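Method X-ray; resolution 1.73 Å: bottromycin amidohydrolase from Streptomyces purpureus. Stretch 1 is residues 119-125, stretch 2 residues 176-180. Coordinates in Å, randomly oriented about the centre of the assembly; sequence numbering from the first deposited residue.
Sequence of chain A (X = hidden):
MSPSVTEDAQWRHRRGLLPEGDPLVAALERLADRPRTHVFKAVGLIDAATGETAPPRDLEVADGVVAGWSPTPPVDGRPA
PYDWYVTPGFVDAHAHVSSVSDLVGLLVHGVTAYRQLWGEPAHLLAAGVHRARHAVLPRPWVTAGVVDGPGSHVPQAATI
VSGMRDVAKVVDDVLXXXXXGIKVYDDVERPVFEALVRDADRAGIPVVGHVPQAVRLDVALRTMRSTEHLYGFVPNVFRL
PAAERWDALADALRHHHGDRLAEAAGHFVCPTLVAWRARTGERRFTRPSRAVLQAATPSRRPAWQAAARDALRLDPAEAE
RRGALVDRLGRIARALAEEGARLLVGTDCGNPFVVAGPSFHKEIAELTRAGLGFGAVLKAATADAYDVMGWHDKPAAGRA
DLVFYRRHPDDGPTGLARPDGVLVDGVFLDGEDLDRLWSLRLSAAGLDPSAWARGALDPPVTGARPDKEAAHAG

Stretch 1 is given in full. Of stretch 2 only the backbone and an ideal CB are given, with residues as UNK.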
# COMPACT_ATOMS: atom_id res chain seq x y z
N GLY A 119 -8.63 -8.01 5.70
CA GLY A 119 -8.22 -8.03 7.10
C GLY A 119 -8.72 -9.24 7.86
O GLY A 119 -9.78 -9.81 7.62
N GLU A 120 -7.94 -9.59 8.87
CA GLU A 120 -8.18 -10.73 9.76
C GLU A 120 -7.90 -10.31 11.21
O GLU A 120 -7.28 -9.27 11.45
CB GLU A 120 -7.27 -11.91 9.44
CG GLU A 120 -7.53 -12.53 8.08
CD GLU A 120 -6.77 -13.83 7.86
OE1 GLU A 120 -6.44 -14.51 8.85
OE2 GLU A 120 -6.51 -14.17 6.69
N PRO A 121 -8.35 -11.09 12.18
CA PRO A 121 -7.92 -10.82 13.59
C PRO A 121 -6.41 -10.69 13.76
O PRO A 121 -5.98 -9.87 14.57
CB PRO A 121 -8.48 -12.04 14.32
CG PRO A 121 -9.72 -12.39 13.55
CD PRO A 121 -9.32 -12.19 12.11
N ALA A 122 -5.59 -11.42 12.97
CA ALA A 122 -4.13 -11.27 13.07
C ALA A 122 -3.65 -9.85 12.80
O ALA A 122 -2.65 -9.41 13.39
CB ALA A 122 -3.43 -12.21 12.11
N HIS A 123 -4.32 -9.11 11.91
CA HIS A 123 -3.93 -7.73 11.71
C HIS A 123 -4.36 -6.82 12.84
O HIS A 123 -3.66 -5.82 13.11
CB HIS A 123 -4.50 -7.21 10.39
CG HIS A 123 -4.06 -8.02 9.23
ND1 HIS A 123 -4.82 -9.05 8.70
CD2 HIS A 123 -2.91 -7.98 8.52
CE1 HIS A 123 -4.15 -9.61 7.72
NE2 HIS A 123 -2.98 -9.00 7.60
N LEU A 124 -5.49 -7.08 13.49
CA LEU A 124 -5.83 -6.35 14.70
C LEU A 124 -4.82 -6.62 15.79
O LEU A 124 -4.48 -5.73 16.57
CB LEU A 124 -7.22 -6.75 15.18
CG LEU A 124 -8.36 -6.34 14.18
CD1 LEU A 124 -9.68 -6.71 14.80
CD2 LEU A 124 -8.37 -4.85 13.87
N LEU A 125 -4.39 -7.87 15.91
CA LEU A 125 -3.34 -8.18 16.89
C LEU A 125 -2.09 -7.35 16.60
O LEU A 125 -1.50 -6.74 17.51
CB LEU A 125 -3.02 -9.68 16.88
CG LEU A 125 -2.03 -10.25 17.88
CD1 LEU A 125 -0.59 -9.92 17.43
CD2 LEU A 125 -2.27 -9.75 19.30
N UNK A 176 -17.55 -4.24 16.96
CA UNK A 176 -17.26 -4.99 18.18
C UNK A 176 -15.78 -5.17 18.37
O UNK A 176 -15.29 -5.12 19.51
CB UNK A 176 -17.95 -6.36 18.15
N UNK A 177 -15.05 -5.37 17.29
CA UNK A 177 -13.61 -5.65 17.38
C UNK A 177 -12.74 -4.51 16.91
O UNK A 177 -11.51 -4.59 17.05
CB UNK A 177 -13.27 -6.90 16.56
N UNK A 178 -13.33 -3.42 16.40
CA UNK A 178 -12.53 -2.28 15.99
C UNK A 178 -11.85 -2.43 14.64
O UNK A 178 -10.76 -1.83 14.41
CB UNK A 178 -11.47 -2.01 17.05
N UNK A 179 -12.44 -3.20 13.72
CA UNK A 179 -12.03 -3.06 12.32
C UNK A 179 -12.31 -1.64 11.81
O UNK A 179 -13.15 -0.90 12.32
CB UNK A 179 -12.75 -4.09 11.45
N UNK A 180 -11.56 -1.23 10.80
CA UNK A 180 -11.58 0.14 10.32
C UNK A 180 -12.50 0.35 9.12
O UNK A 180 -12.84 1.49 8.82
CB UNK A 180 -10.16 0.57 9.95

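Position 176 has helical angles (phi -81°, psi -37°), and no atom of stretch 1 comes within 5.5 Å of its ideal CB. Stretch 1 therefore sets no requirement here, and many residues would suit. The deposited residue is Gly-176, which makes no contact with stretch 1.

Position 177 is more constrained. Its CA-to-CB bond points toward stretch 1, and the ideal CB lies 4.0 Å from CD1 of Leu-124. What stretch 1 offers is a methyl group, with no donor or charge beside it, so a small apolar side chain would suit, as would a longer one that turns away after CB. The residue is Phe-177. Its CB keeps the 4.0 Å approach to Leu-124 CD1, but with chi1 at -62° (m) the ring leads away from stretch 1. The backbone contributes as well: the O of Phe-177 is 3.6 Å from Leu-124 CD1.

At position 178 the chain leaves helical geometry with phi 78° and psi 30°. Positive phi by itself favours glycine, with asparagine or aspartate as less favoured alternatives. Stretch 1 adds little to the argument, since a CB would point sideways and the ideal CB stands 5.3 Å from Leu-124 CD2, leaving no evident clash. The residue is Gly-178, whose O packs 3.9 Å from Leu-124 CD2.

At position 179 the CA is 7.4 Å from Leu-124 CA, the closest CA pair between the stretches. Its CA-to-CB bond points sideways, and the ideal CB is 5.1 Å from Leu-124 CD2, so a small side chain would leave the space toward Leu-124 and the start of the helix at Pro-121 largely unused. A long or broad apolar group could reach back into it: leucine, methionine or an aromatic ring. The deposited Phe-179, with chi1 -67° (m) and chi2 -82°, brings its ring under the leucine. Leu-124 CD1 sits 3.7 Å from the centroid of the Phe-179 ring and 15° off the normal, a CH-pi contact over one face, with CD1 to Phe-179 CZ at 3.6 Å. Near the ring plane, Pro-121 N lies at the edge, 4.4 Å from Phe-179 CZ; Glu-120 O is 4.1 Å from Phe-179 CE1.

At position 180 phi is -97° and psi -16°, CA-to-CB points sideways, and no atom of stretch 1 lies within 5.5 Å of the ideal CB. Stretch 1 gives no reason to prefer polar or apolar residues. The residue is Asp-180, whose OD2 is hydrogen-bonded elsewhere in the structure.

Stretch 2, residues 176-180: GFGFD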
# COMPACT_ATOMS: atom_id res chain seq x y z
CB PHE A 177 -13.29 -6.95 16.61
CG PHE A 177 -14.00 -8.14 17.16
CD1 PHE A 177 -13.52 -8.78 18.32
CD2 PHE A 177 -15.18 -8.60 16.59
CE1 PHE A 177 -14.21 -9.84 18.87
CE2 PHE A 177 -15.84 -9.68 17.11
CZ PHE A 177 -15.39 -10.28 18.27
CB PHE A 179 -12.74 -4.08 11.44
CG PHE A 179 -12.35 -5.52 11.72
CD1 PHE A 179 -11.20 -6.05 11.18
CD2 PHE A 179 -13.15 -6.34 12.52
CE1 PHE A 179 -10.88 -7.36 11.38
CE2 PHE A 179 -12.82 -7.64 12.71
CZ PHE A 179 -11.69 -8.15 12.17
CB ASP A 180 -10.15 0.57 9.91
CG ASP A 180 -9.17 0.46 11.07
OD1 ASP A 180 -9.37 1.23 12.07
OD2 ASP A 180 -8.30 -0.47 11.12
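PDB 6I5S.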